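Local structure of TnpArep for protein (Escherichia coli, 4ER8) at residues I39-R44 with K81-H86; A52-V55 with M60-I63; K127-S130 with T136-R139. The protein binds the hairpins of repeated extragenic palindromes and cleaves and recombines the single-stranded DNA around them as a tyrosine transposase. All blocks are in the same frame, centred on the assembly; numbering follows the deposited sequence.

Contact 1. Residues I39-R44 with K81-H86. With nucleotides of chain B.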
ATOM      1  N   ILE A  39      -6.533  -4.891   8.360  1.00 52.29           N
ATOM      2  CA  ILE A  39      -5.495  -3.905   8.674  1.00 51.60           C
ATOM      3  C   ILE A  39      -5.758  -3.322  10.047  1.00 52.24           C
ATOM      4  O   ILE A  39      -4.830  -3.135  10.840  1.00 51.08           O
ATOM      5  CB  ILE A  39      -5.504  -2.751   7.670  1.00 51.68           C
ATOM      6  CG1 ILE A  39      -5.149  -3.245   6.245  1.00 50.27           C
ATOM      7  CG2 ILE A  39      -4.643  -1.591   8.168  1.00 48.69           C
ATOM      8  CD1 ILE A  39      -5.687  -2.341   5.130  1.00 48.50           C
ATOM      9  N   ILE A  40      -7.036  -3.041  10.312  1.00 53.61           N
ATOM     10  CA  ILE A  40      -7.500  -2.595  11.633  1.00 55.12           C
ATOM     11  C   ILE A  40      -7.074  -3.539  12.772  1.00 55.45           C
ATOM     12  O   ILE A  40      -6.460  -3.099  13.761  1.00 55.30           O
ATOM     13  CB  ILE A  40      -9.034  -2.512  11.681  1.00 55.78           C
ATOM     14  CG1 ILE A  40      -9.619  -1.680  10.520  1.00 55.72           C
ATOM     15  CG2 ILE A  40      -9.477  -2.041  13.074  1.00 57.01           C
ATOM     16  CD1 ILE A  40      -9.104  -0.277  10.462  1.00 57.22           C
ATOM     17  N   LYS A  41      -7.396  -4.829  12.622  1.00 56.06           N
ATOM     18  CA  LYS A  41      -7.070  -5.834  13.645  1.00 57.42           C
ATOM     19  C   LYS A  41      -5.581  -5.833  13.972  1.00 57.11           C
ATOM     20  O   LYS A  41      -5.199  -5.883  15.139  1.00 57.36           O
ATOM     21  CB  LYS A  41      -7.544  -7.236  13.221  1.00 57.87           C
ATOM     22  CG  LYS A  41      -7.452  -8.330  14.316  1.00 60.88           C
ATOM     23  CD  LYS A  41      -8.861  -8.785  14.793  1.00 67.30           C
ATOM     24  CE  LYS A  41      -8.974 -10.319  15.105  1.00 69.65           C
ATOM     25  NZ  LYS A  41      -8.420 -10.776  16.448  1.00 70.50           N
ATOM     26  N   VAL A  42      -4.754  -5.755  12.926  1.00 57.49           N
ATOM     27  CA  VAL A  42      -3.289  -5.834  13.056  1.00 57.50           C
ATOM     28  C   VAL A  42      -2.712  -4.532  13.621  1.00 57.70           C
ATOM     29  O   VAL A  42      -1.800  -4.544  14.470  1.00 57.55           O
ATOM     30  CB  VAL A  42      -2.600  -6.231  11.690  1.00 57.64           C
ATOM     31  CG1 VAL A  42      -1.073  -6.418  11.860  1.00 56.67           C
ATOM     32  CG2 VAL A  42      -3.207  -7.509  11.134  1.00 56.68           C
ATOM     33  N   LYS A  43      -3.266  -3.414  13.153  1.00 58.05           N
ATOM     34  CA  LYS A  43      -2.795  -2.096  13.545  1.00 58.28           C
ATOM     35  C   LYS A  43      -2.926  -1.941  15.041  1.00 59.07           C
ATOM     36  O   LYS A  43      -1.979  -1.476  15.698  1.00 58.57           O
ATOM     37  CB  LYS A  43      -3.571  -1.007  12.813  1.00 58.23           C
ATOM     38  CG  LYS A  43      -2.910   0.353  12.860  1.00 56.52           C
ATOM     39  CD  LYS A  43      -3.713   1.395  12.065  1.00 56.38           C
ATOM     40  CE  LYS A  43      -3.048   2.781  12.076  1.00 54.56           C
ATOM     41  NZ  LYS A  43      -2.615   3.185  13.453  1.00 54.78           N
ATOM     42  N   ARG A  44      -4.088  -2.355  15.563  1.00 60.23           N
ATOM     43  CA  ARG A  44      -4.353  -2.397  17.018  1.00 62.30           C
ATOM     44  C   ARG A  44      -3.256  -3.156  17.803  1.00 62.32           C
ATOM     45  O   ARG A  44      -2.697  -2.629  18.776  1.00 62.38           O
ATOM     46  CB  ARG A  44      -5.746  -3.001  17.322  1.00 63.09           C
ATOM     47  CG  ARG A  44      -6.988  -2.133  16.885  1.00 67.72           C
ATOM     48  CD  ARG A  44      -8.381  -2.850  17.062  1.00 73.94           C
ATOM     49  NE  ARG A  44      -8.531  -3.491  18.380  1.00 78.49           N
ATOM     50  CZ  ARG A  44      -8.505  -4.812  18.605  1.00 80.94           C
ATOM     51  NH1 ARG A  44      -8.362  -5.673  17.594  1.00 80.77           N
ATOM     52  NH2 ARG A  44      -8.634  -5.279  19.852  1.00 81.43           N
ATOM     53  N   LYS A  81      -1.829 -10.061   5.655  1.00 51.22           N
ATOM     54  CA  LYS A  81      -2.171 -10.963   4.539  1.00 51.85           C
ATOM     55  C   LYS A  81      -2.811 -12.167   5.139  1.00 52.73           C
ATOM     56  O   LYS A  81      -3.669 -12.762   4.518  1.00 52.80           O
ATOM     57  CB  LYS A  81      -0.941 -11.410   3.750  1.00 51.56           C
ATOM     58  CG  LYS A  81      -0.233 -10.309   2.994  1.00 50.08           C
ATOM     59  CD  LYS A  81       1.180 -10.690   2.601  1.00 45.55           C
ATOM     60  CE  LYS A  81       1.316 -10.821   1.129  1.00 45.01           C
ATOM     61  NZ  LYS A  81       2.685 -11.295   0.770  1.00 47.46           N
ATOM     62  N   LYS A  82      -2.411 -12.518   6.362  1.00 54.42           N
ATOM     63  CA  LYS A  82      -3.009 -13.694   7.022  1.00 56.23           C
ATOM     64  C   LYS A  82      -4.485 -13.476   7.360  1.00 57.30           C
ATOM     65  O   LYS A  82      -5.326 -14.237   6.880  1.00 57.16           O
ATOM     66  CB  LYS A  82      -2.231 -14.107   8.258  1.00 55.96           C
ATOM     67  CG  LYS A  82      -2.652 -15.443   8.849  1.00 56.54           C
ATOM     68  CD  LYS A  82      -1.514 -16.100   9.651  1.00 54.82           C
ATOM     69  CE  LYS A  82      -1.244 -15.397  10.971  1.00 53.33           C
ATOM     70  NZ  LYS A  82       0.075 -15.823  11.592  1.00 54.07           N
ATOM     71  N   GLN A  83      -4.804 -12.437   8.147  1.00 58.88           N
ATOM     72  CA  GLN A  83      -6.213 -12.130   8.461  1.00 60.99           C
ATOM     73  C   GLN A  83      -7.047 -12.129   7.214  1.00 61.41           C
ATOM     74  O   GLN A  83      -8.048 -12.799   7.139  1.00 62.80           O
ATOM     75  CB  GLN A  83      -6.410 -10.771   9.126  1.00 61.29           C
ATOM     76  CG  GLN A  83      -5.661 -10.550  10.411  1.00 64.82           C
ATOM     77  CD  GLN A  83      -6.161 -11.387  11.579  1.00 67.68           C
ATOM     78  OE1 GLN A  83      -5.346 -11.977  12.293  1.00 69.84           O
ATOM     79  NE2 GLN A  83      -7.487 -11.417  11.801  1.00 67.04           N
ATOM     80  N   PHE A  84      -6.637 -11.377   6.214  1.00 62.37           N
ATOM     81  CA  PHE A  84      -7.458 -11.278   5.031  1.00 62.89           C
ATOM     82  C   PHE A  84      -7.587 -12.612   4.294  1.00 64.14           C
ATOM     83  O   PHE A  84      -8.656 -12.911   3.738  1.00 64.54           O
ATOM     84  CB  PHE A  84      -6.967 -10.158   4.113  1.00 62.23           C
ATOM     85  CG  PHE A  84      -7.776 -10.007   2.868  1.00 60.12           C
ATOM     86  CD1 PHE A  84      -8.957  -9.271   2.877  1.00 59.46           C
ATOM     87  CD2 PHE A  84      -7.367 -10.611   1.681  1.00 58.24           C
ATOM     88  CE1 PHE A  84      -9.727  -9.116   1.710  1.00 57.31           C
ATOM     89  CE2 PHE A  84      -8.120 -10.480   0.527  1.00 57.61           C
ATOM     90  CZ  PHE A  84      -9.310  -9.723   0.542  1.00 58.56           C
ATOM     91  N   THR A  85      -6.520 -13.410   4.277  1.00 65.65           N
ATOM     92  CA  THR A  85      -6.604 -14.746   3.679  1.00 67.31           C
ATOM     93  C   THR A  85      -7.654 -15.590   4.429  1.00 69.00           C
ATOM     94  O   THR A  85      -8.511 -16.239   3.805  1.00 69.00           O
ATOM     95  CB  THR A  85      -5.238 -15.416   3.628  1.00 67.00           C
ATOM     96  OG1 THR A  85      -4.473 -14.798   2.586  1.00 66.71           O
ATOM     97  CG2 THR A  85      -5.360 -16.900   3.327  1.00 66.78           C
ATOM     98  N   HIS A  86      -7.606 -15.515   5.764  1.00 70.77           N
ATOM     99  CA  HIS A  86      -8.549 -16.187   6.662  1.00 72.76           C
ATOM    100  C   HIS A  86      -9.974 -15.748   6.377  1.00 72.75           C
ATOM    101  O   HIS A  86     -10.827 -16.574   6.024  1.00 72.96           O
ATOM    102  CB  HIS A  86      -8.193 -15.875   8.127  1.00 73.70           C
ATOM    103  CG  HIS A  86      -8.973 -16.670   9.129  1.00 78.01           C
ATOM    104  ND1 HIS A  86      -9.181 -18.031   9.006  1.00 80.98           N
ATOM    105  CD2 HIS A  86      -9.572 -16.299  10.291  1.00 81.02           C
ATOM    106  CE1 HIS A  86      -9.889 -18.460  10.040  1.00 82.36           C
ATOM    107  NE2 HIS A  86     -10.138 -17.430  10.834  1.00 82.18           N
TER
ATOM    108  P    DT B  29      -1.297 -16.392   3.571  1.00 51.12           P
ATOM    109  OP1  DT B  29      -2.082 -15.128   3.644  1.00 49.76           O
ATOM    110  OP2  DT B  29      -1.253 -17.207   2.336  1.00 48.75           O
ATOM    111  O5'  DT B  29       0.188 -16.178   4.163  1.00 47.01           O
ATOM    112  C5'  DT B  29       0.318 -15.166   5.176  1.00 46.27           C
ATOM    113  C4'  DT B  29       1.767 -14.794   5.431  1.00 44.58           C
ATOM    114  O4'  DT B  29       2.347 -15.885   6.132  1.00 46.00           O
ATOM    115  C3'  DT B  29       2.641 -14.593   4.194  1.00 44.77           C
ATOM    116  O3'  DT B  29       3.195 -13.263   4.211  1.00 42.34           O
ATOM    117  C2'  DT B  29       3.662 -15.725   4.248  1.00 44.74           C
ATOM    118  C1'  DT B  29       3.669 -16.072   5.723  1.00 46.82           C
ATOM    119  N1   DT B  29       3.975 -17.506   5.981  1.00 46.57           N
ATOM    120  C2   DT B  29       4.782 -17.814   7.045  1.00 47.76           C
ATOM    121  O2   DT B  29       5.244 -16.971   7.766  1.00 51.39           O
ATOM    122  N3   DT B  29       5.035 -19.143   7.239  1.00 48.34           N
ATOM    123  C4   DT B  29       4.542 -20.157   6.441  1.00 46.98           C
ATOM    124  O4   DT B  29       4.791 -21.321   6.632  1.00 49.35           O
ATOM    125  C5   DT B  29       3.717 -19.778   5.352  1.00 46.43           C
ATOM    126  C7   DT B  29       3.198 -20.857   4.471  1.00 46.90           C
ATOM    127  C6   DT B  29       3.454 -18.479   5.160  1.00 45.16           C
ATOM    128  P    DC B  27       1.125 -25.152  10.816  1.00 61.78           P
ATOM    129  OP1  DC B  27       0.696 -26.562  10.673  1.00 61.86           O
ATOM    130  OP2  DC B  27       2.262 -24.616  10.001  1.00 59.58           O
ATOM    131  O5'  DC B  27      -0.168 -24.235  10.571  1.00 58.07           O
ATOM    132  C5'  DC B  27      -1.371 -24.822  10.168  1.00 55.99           C
ATOM    133  C4'  DC B  27      -2.370 -23.730   9.875  1.00 55.21           C
ATOM    134  O4'  DC B  27      -2.379 -22.797  10.984  1.00 55.47           O
ATOM    135  C3'  DC B  27      -2.053 -22.900   8.651  1.00 54.32           C
ATOM    136  O3'  DC B  27      -3.234 -22.599   8.110  1.00 52.50           O
ATOM    137  C2'  DC B  27      -1.532 -21.575   9.161  1.00 54.70           C
ATOM    138  C1'  DC B  27      -2.125 -21.492  10.553  1.00 53.43           C
ATOM    139  N1   DC B  27      -1.162 -20.866  11.470  1.00 52.56           N
ATOM    140  C2   DC B  27      -1.262 -19.480  11.586  1.00 53.50           C
ATOM    141  O2   DC B  27      -2.149 -18.899  10.927  1.00 53.90           O
ATOM    142  N3   DC B  27      -0.406 -18.817  12.418  1.00 53.15           N
ATOM    143  C4   DC B  27       0.531 -19.486  13.080  1.00 53.09           C
ATOM    144  N4   DC B  27       1.333 -18.739  13.846  1.00 53.90           N
ATOM    145  C5   DC B  27       0.657 -20.915  12.980  1.00 52.97           C
ATOM    146  C6   DC B  27      -0.203 -21.565  12.159  1.00 52.67           C
ATOM    147  P    DG B  14      -6.936 -14.720  14.584  1.00 69.33           P
ATOM    148  OP1  DG B  14      -7.810 -14.150  13.515  1.00 69.87           O
ATOM    149  OP2  DG B  14      -6.782 -14.046  15.909  1.00 66.18           O
ATOM    150  O5'  DG B  14      -7.449 -16.228  14.792  1.00 67.09           O
ATOM    151  C5'  DG B  14      -7.783 -17.170  13.747  1.00 67.69           C
ATOM    152  C4'  DG B  14      -8.319 -18.484  14.360  1.00 67.92           C
ATOM    153  O4'  DG B  14      -7.292 -19.249  15.070  1.00 65.70           O
ATOM    154  C3'  DG B  14      -9.445 -18.371  15.409  1.00 69.32           C
ATOM    155  O3'  DG B  14     -10.213 -19.576  15.399  1.00 76.00           O
ATOM    156  C2'  DG B  14      -8.716 -18.260  16.753  1.00 63.68           C
ATOM    157  C1'  DG B  14      -7.594 -19.261  16.474  1.00 60.09           C
ATOM    158  N9   DG B  14      -6.424 -19.101  17.342  1.00 53.46           N
ATOM    159  C8   DG B  14      -6.040 -18.011  18.109  1.00 51.12           C
ATOM    160  N7   DG B  14      -4.949 -18.242  18.816  1.00 49.25           N
ATOM    161  C5   DG B  14      -4.620 -19.576  18.492  1.00 49.62           C
ATOM    162  C6   DG B  14      -3.545 -20.404  18.921  1.00 51.42           C
ATOM    163  O6   DG B  14      -2.646 -20.096  19.728  1.00 53.30           O
ATOM    164  N1   DG B  14      -3.553 -21.691  18.359  1.00 51.44           N
ATOM    165  C2   DG B  14      -4.533 -22.118  17.472  1.00 53.89           C
ATOM    166  N2   DG B  14      -4.445 -23.386  17.004  1.00 52.49           N
ATOM    167  N3   DG B  14      -5.547 -21.344  17.055  1.00 52.24           N
ATOM    168  C4   DG B  14      -5.516 -20.100  17.596  1.00 50.05           C
TER
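Gln83 reaches from helix 73-87 toward helix 32-45 and meets Lys41 and Val42 there. Its two parts do different work. The aliphatic CG rests against the branch CG2 of Val42, 4.0 Å away. The Gln83 and Lys41 side chains cross at about a right angle, and Lys41 CE lies 3.8 Å from Gln83 NE2. CG of Gln83 lies beside its own backbone N, and the bend at chi2 (-69°) turns the amide back from helix 32-45, toward the DG14 phosphate.

The same NE2 donates a hydrogen bond of 3.2 Å to the phosphate oxygen OP1 of DG14 of chain B. The N-H...O angle of 140° makes this bond noticeably bent. Lys41 comes to that phosphate from the other helix: its NZ is 3.7 Å from OP2 of DG14. The charge probably adds to the electrostatic hold on the backbone without a close bond.

The two helices pack on one side of the antiparallel sheet of this HUH-type transposase domain, and helix 73-87 supplies several contacts to the hairpin DNA. Val42 also packs on Glu79 and Ile80, while Phe84 turns to Met34, Leu35 and Ala38 of helix 32-45.

Lys82, Thr85 and His86 face the DNA. Lys82 runs past DC27 of chain B, its chain bent at chi3 (72°). Its CD passes 3.1 Å from the base oxygen O2, and its NZ donates to the ring nitrogen N3 of that base. Glu79 forms a salt bridge with the same NZ and probably helps to orient it. One turn along, Thr85 OG1 lies 2.6 Å from OP1 of DT29 of chain B. The His86 ring approaches the sugar of DG14 obliquely, NE2 to C5'.

Contact 2. Residues A52-V55 with M60-I63. With NI (nickel (II) ion), chain C.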
ATOM      1  N   ALA A  52       0.270   6.730   3.969  1.00 42.53           N
ATOM      2  CA  ALA A  52      -0.645   6.661   2.853  1.00 41.97           C
ATOM      3  C   ALA A  52      -0.921   5.235   2.377  1.00 41.62           C
ATOM      4  O   ALA A  52      -0.135   4.331   2.627  1.00 41.41           O
ATOM      5  CB  ALA A  52      -0.154   7.514   1.708  1.00 41.95           C
ATOM      6  N   TRP A  53      -2.034   5.048   1.670  1.00 40.59           N
ATOM      7  CA  TRP A  53      -2.347   3.734   1.172  1.00 40.70           C
ATOM      8  C   TRP A  53      -3.320   3.839  -0.011  1.00 40.72           C
ATOM      9  O   TRP A  53      -4.243   4.633   0.059  1.00 41.04           O
ATOM     10  CB  TRP A  53      -2.962   2.955   2.331  1.00 40.37           C
ATOM     11  CG  TRP A  53      -2.908   1.470   2.277  1.00 39.51           C
ATOM     12  CD1 TRP A  53      -3.211   0.659   1.213  1.00 39.41           C
ATOM     13  CD2 TRP A  53      -2.609   0.598   3.378  1.00 39.04           C
ATOM     14  NE1 TRP A  53      -3.071  -0.667   1.587  1.00 39.93           N
ATOM     15  CE2 TRP A  53      -2.726  -0.721   2.915  1.00 39.30           C
ATOM     16  CE3 TRP A  53      -2.250   0.814   4.721  1.00 39.42           C
ATOM     17  CZ2 TRP A  53      -2.486  -1.824   3.746  1.00 42.57           C
ATOM     18  CZ3 TRP A  53      -2.005  -0.272   5.537  1.00 38.44           C
ATOM     19  CH2 TRP A  53      -2.113  -1.574   5.054  1.00 40.33           C
ATOM     20  N   VAL A  54      -3.078   3.101  -1.102  1.00 40.39           N
ATOM     21  CA  VAL A  54      -4.135   2.786  -2.068  1.00 41.08           C
ATOM     22  C   VAL A  54      -4.407   1.293  -2.093  1.00 42.05           C
ATOM     23  O   VAL A  54      -3.503   0.464  -1.930  1.00 42.59           O
ATOM     24  CB  VAL A  54      -3.769   3.020  -3.527  1.00 41.24           C
ATOM     25  CG1 VAL A  54      -4.237   4.324  -4.005  1.00 42.08           C
ATOM     26  CG2 VAL A  54      -2.297   2.753  -3.784  1.00 39.88           C
ATOM     27  N   VAL A  55      -5.648   0.960  -2.394  1.00 41.93           N
ATOM     28  CA  VAL A  55      -5.996  -0.396  -2.735  1.00 41.30           C
ATOM     29  C   VAL A  55      -6.499  -0.432  -4.168  1.00 41.25           C
ATOM     30  O   VAL A  55      -7.388   0.316  -4.558  1.00 40.22           O
ATOM     31  CB  VAL A  55      -7.113  -0.874  -1.864  1.00 41.49           C
ATOM     32  CG1 VAL A  55      -7.458  -2.330  -2.231  1.00 40.01           C
ATOM     33  CG2 VAL A  55      -6.725  -0.694  -0.393  1.00 41.57           C
ATOM     34  N   MET A  60      -1.827  -3.397  -3.941  1.00 38.80           N
ATOM     35  CA  MET A  60      -1.903  -2.186  -3.188  1.00 38.43           C
ATOM     36  C   MET A  60      -0.502  -1.678  -2.986  1.00 38.32           C
ATOM     37  O   MET A  60       0.456  -2.460  -3.062  1.00 39.58           O
ATOM     38  CB  MET A  60      -2.635  -2.416  -1.861  1.00 38.07           C
ATOM     39  CG  MET A  60      -1.995  -3.325  -0.831  1.00 40.83           C
ATOM     40  SD  MET A  60      -3.251  -3.998   0.374  1.00 45.04           S
ATOM     41  CE  MET A  60      -2.250  -5.102   1.292  1.00 44.49           C
ATOM     42  N   HIS A  61      -0.382  -0.373  -2.760  1.00 36.91           N
ATOM     43  CA  HIS A  61       0.862   0.268  -2.411  1.00 35.27           C
ATOM     44  C   HIS A  61       0.617   1.066  -1.170  1.00 34.96           C
ATOM     45  O   HIS A  61      -0.465   1.640  -1.021  1.00 34.79           O
ATOM     46  CB  HIS A  61       1.238   1.259  -3.481  1.00 34.86           C
ATOM     47  CG  HIS A  61       1.351   0.675  -4.841  1.00 34.93           C
ATOM     48  ND1 HIS A  61       2.465  -0.024  -5.261  1.00 37.37           N
ATOM     49  CD2 HIS A  61       0.510   0.710  -5.899  1.00 36.03           C
ATOM     50  CE1 HIS A  61       2.293  -0.422  -6.511  1.00 34.21           C
ATOM     51  NE2 HIS A  61       1.121   0.023  -6.927  1.00 36.83           N
ATOM     52  N   CYS A  62       1.598   1.166  -0.285  1.00 34.31           N
ATOM     53  CA  CYS A  62       1.372   2.026   0.880  1.00 35.42           C
ATOM     54  C   CYS A  62       2.653   2.525   1.570  1.00 34.87           C
ATOM     55  O   CYS A  62       3.747   2.055   1.282  1.00 34.91           O
ATOM     56  CB  CYS A  62       0.464   1.308   1.855  1.00 34.61           C
ATOM     57  SG  CYS A  62       1.291  -0.077   2.576  1.00 42.41           S
ATOM     58  N   ILE A  63       2.506   3.498   2.462  1.00 35.58           N
ATOM     59  CA  ILE A  63       3.624   4.004   3.290  1.00 35.97           C
ATOM     60  C   ILE A  63       3.346   3.939   4.799  1.00 35.85           C
ATOM     61  O   ILE A  63       2.304   4.435   5.253  1.00 35.53           O
ATOM     62  CB  ILE A  63       3.960   5.437   2.944  1.00 35.77           C
ATOM     63  CG1 ILE A  63       4.339   5.555   1.464  1.00 36.98           C
ATOM     64  CG2 ILE A  63       5.107   5.889   3.790  1.00 36.24           C
ATOM     65  CD1 ILE A  63       4.323   7.006   0.904  1.00 36.80           C
TER
HETATM   66 NI    NI C 201       0.305  -0.025  -8.751  1.00 38.93          NI
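The indole of Trp53 has Cys62 on one face and Met60 at its edge. Cys62 CB sits 3.5 Å from the centroid of the five-membered ring in a CH-pi contact. Its SG stands 4.0 Å from the centroid of the six-membered ring, only 10° off the ring normal. SG lies between the backbone N and the carbonyl carbon (chi1 69°), which carries the sulfur out over the indole. At the edge, Met60 SD lies in the ring plane and accepts a weak hydrogen bond of 3.5 Å from Trp53 NE1. This is a Met-aromatic contact made edge-on. With the indole of Trp53 cut back to an alanine here, both sulfurs are likely to lose their aromatic partner, and a gap would probably open toward Ile39 of helix 32-45.

The other flat group, His61, points to the opposite side of the sheet with Val54. Val54 CG2 lies at the edge of the imidazole and packs 3.8 Å from His61 CB. His61 NE2 binds the nickel ion at 2.0 Å. Thr17 hydrogen-bonds the other ring nitrogen, ND1, and so helps to fix the ring's rotation.

Backbone bonds hold the register. Val54 N donates to His61 O at 3.0 Å. Ile63 N donates to Ala52 O at 2.8 Å, while the return bonds are weak.

The two strands form an antiparallel beta hairpin. His59 and His61, separated by one residue, supply the two histidines of the HUH motif, and Asn119, His123 and Glu161 complete the nickel site.

Contact 3. Residues K127-S130 with T136-R139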
ATOM      1  N   LYS A 127      -9.685   8.549 -14.608  1.00 53.22           N
ATOM      2  CA  LYS A 127      -8.945   9.606 -15.304  1.00 54.10           C
ATOM      3  C   LYS A 127      -8.509  10.703 -14.322  1.00 52.96           C
ATOM      4  O   LYS A 127      -7.648  11.518 -14.644  1.00 52.21           O
ATOM      5  CB  LYS A 127      -9.651  10.112 -16.591  1.00 54.66           C
ATOM      6  CG  LYS A 127     -11.188   9.893 -16.660  1.00 60.06           C
ATOM      7  CD  LYS A 127     -11.647   8.421 -17.015  1.00 65.85           C
ATOM      8  CE  LYS A 127     -13.054   8.012 -16.384  1.00 67.98           C
ATOM      9  NZ  LYS A 127     -13.094   7.961 -14.852  1.00 66.94           N
ATOM     10  N   GLN A 128      -9.079  10.660 -13.117  1.00 51.95           N
ATOM     11  CA  GLN A 128      -8.857  11.664 -12.084  1.00 51.38           C
ATOM     12  C   GLN A 128      -8.690  11.045 -10.700  1.00 50.40           C
ATOM     13  O   GLN A 128      -9.518  10.250 -10.270  1.00 50.03           O
ATOM     14  CB  GLN A 128     -10.000  12.663 -12.064  1.00 51.55           C
ATOM     15  CG  GLN A 128      -9.873  13.758 -13.105  1.00 54.24           C
ATOM     16  CD  GLN A 128      -8.993  14.921 -12.629  1.00 59.10           C
ATOM     17  OE1 GLN A 128      -8.243  15.503 -13.429  1.00 61.68           O
ATOM     18  NE2 GLN A 128      -9.078  15.266 -11.327  1.00 55.71           N
ATOM     19  N   VAL A 129      -7.627  11.430  -9.991  1.00 49.08           N
ATOM     20  CA  VAL A 129      -7.297  10.720  -8.762  1.00 47.49           C
ATOM     21  C   VAL A 129      -8.409  10.799  -7.760  1.00 47.10           C
ATOM     22  O   VAL A 129      -8.505   9.932  -6.917  1.00 47.71           O
ATOM     23  CB  VAL A 129      -5.917  11.122  -8.052  1.00 47.47           C
ATOM     24  CG1 VAL A 129      -4.990  11.874  -8.965  1.00 46.30           C
ATOM     25  CG2 VAL A 129      -6.154  11.871  -6.749  1.00 43.46           C
ATOM     26  N   SER A 130      -9.252  11.819  -7.825  1.00 46.50           N
ATOM     27  CA  SER A 130     -10.323  11.885  -6.827  1.00 46.06           C
ATOM     28  C   SER A 130     -11.498  10.959  -7.184  1.00 46.28           C
ATOM     29  O   SER A 130     -12.385  10.724  -6.347  1.00 46.78           O
ATOM     30  CB  SER A 130     -10.800  13.326  -6.574  1.00 45.45           C
ATOM     31  OG  SER A 130     -11.348  13.867  -7.763  1.00 43.35           O
ATOM     32  N   THR A 136      -6.415   6.577   0.885  1.00 45.94           N
ATOM     33  CA  THR A 136      -6.391   7.604   1.898  1.00 45.61           C
ATOM     34  C   THR A 136      -6.353   9.034   1.306  1.00 46.09           C
ATOM     35  O   THR A 136      -6.133  10.033   2.033  1.00 44.86           O
ATOM     36  CB  THR A 136      -5.193   7.433   2.787  1.00 45.59           C
ATOM     37  OG1 THR A 136      -3.996   7.575   2.001  1.00 43.23           O
ATOM     38  CG2 THR A 136      -5.255   6.076   3.433  1.00 45.30           C
ATOM     39  N   PHE A 137      -6.555   9.130  -0.010  1.00 46.59           N
ATOM     40  CA  PHE A 137      -6.510  10.439  -0.661  1.00 47.12           C
ATOM     41  C   PHE A 137      -7.514  11.383  -0.030  1.00 47.50           C
ATOM     42  O   PHE A 137      -7.163  12.456   0.434  1.00 47.79           O
ATOM     43  CB  PHE A 137      -6.772  10.318  -2.141  1.00 46.44           C
ATOM     44  CG  PHE A 137      -6.764  11.632  -2.859  1.00 46.21           C
ATOM     45  CD1 PHE A 137      -5.568  12.350  -3.027  1.00 45.72           C
ATOM     46  CD2 PHE A 137      -7.934  12.137  -3.423  1.00 45.49           C
ATOM     47  CE1 PHE A 137      -5.548  13.557  -3.732  1.00 41.30           C
ATOM     48  CE2 PHE A 137      -7.928  13.349  -4.113  1.00 43.49           C
ATOM     49  CZ  PHE A 137      -6.734  14.051  -4.267  1.00 43.26           C
ATOM     50  N   HIS A 138      -8.770  10.959  -0.019  1.00 48.67           N
ATOM     51  CA  HIS A 138      -9.865  11.647   0.709  1.00 49.37           C
ATOM     52  C   HIS A 138      -9.605  11.872   2.209  1.00 49.13           C
ATOM     53  O   HIS A 138      -9.833  12.956   2.695  1.00 49.21           O
ATOM     54  CB  HIS A 138     -11.170  10.916   0.429  1.00 48.99           C
ATOM     55  CG  HIS A 138     -11.358  10.638  -1.030  1.00 51.52           C
ATOM     56  ND1 HIS A 138     -11.997  11.519  -1.883  1.00 51.58           N
ATOM     57  CD2 HIS A 138     -10.925   9.610  -1.805  1.00 52.87           C
ATOM     58  CE1 HIS A 138     -11.983  11.031  -3.113  1.00 52.00           C
ATOM     59  NE2 HIS A 138     -11.341   9.872  -3.093  1.00 52.83           N
ATOM     60  N   ARG A 139      -9.091  10.888   2.941  1.00 49.30           N
ATOM     61  CA  ARG A 139      -8.672  11.208   4.287  1.00 49.93           C
ATOM     62  C   ARG A 139      -7.756  12.440   4.255  1.00 50.96           C
ATOM     63  O   ARG A 139      -7.903  13.335   5.095  1.00 51.84           O
ATOM     64  CB  ARG A 139      -7.969  10.045   4.983  1.00 49.47           C
ATOM     65  CG  ARG A 139      -7.535  10.367   6.403  1.00 49.34           C
ATOM     66  CD  ARG A 139      -6.360   9.510   6.892  1.00 50.89           C
ATOM     67  NE  ARG A 139      -5.091  10.025   6.370  1.00 53.27           N
ATOM     68  CZ  ARG A 139      -3.996   9.312   6.136  1.00 51.34           C
ATOM     69  NH1 ARG A 139      -3.981   8.000   6.354  1.00 52.29           N
ATOM     70  NH2 ARG A 139      -2.922   9.921   5.659  1.00 48.81           N
TER
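Phe137, Val129 and Ser130 bury the most surface where a loop folds back on the first turn of helix 137-142. The loop follows helix 106-122, so this is a local loop-to-helix contact at the edge of the nuclease domain. It has no hydrogen bond between its two segments.

Val129 CG2 stands over the centre of the Phe137 ring. It is 3.4 Å from the ring centroid and 13° off the normal, a CH-pi contact with all six ring carbons within 4 Å. The two side chains cross at about a right angle, with the methyl pointing down on the ring. CG of Phe137 is anti to the backbone N (chi1 179°), which sends the ring away from the helix and toward the loop. Trp150 packs on both Val129 and Phe137, and Tyr117 of helix 106-122 meets the phenyl ring edge-to-face.

Ser130 takes a neighbouring place. Its CB comes obliquely to Phe137 CE2 at 3.8 Å.

His138 lies beside this group. One face of its imidazole is turned to Phe137 CD2. The polar end of the ring is held by the loop, since NE2 hydrogen-bonds Trp132 O. At the ring edge, in the plane of the imidazole, His138 CE1 lies 3.3 Å from Ser130 O.

Along the chain, contact 2 falls between the two segments of contact 1, and contact 3 follows both. Helix 32-45 leads into strand 49-55, and strand 59-65 leads on to helix 73-87. The centres of contacts 1 and 2 are about 15 Å apart, and Ile39 CD1 packs on Trp53 CZ2 at 3.5 Å. Contact 3 lies about 12 Å from contact 2, centre to centre. Trp53 O and Thr136 N, 3.0 Å apart, probably share a hydrogen bond. Contacts 1 and 3, about 24 Å apart between centres, do not touch. Helix 73-87, which binds the DNA, thus lies on one face of the sheet that carries the metal ligand His61.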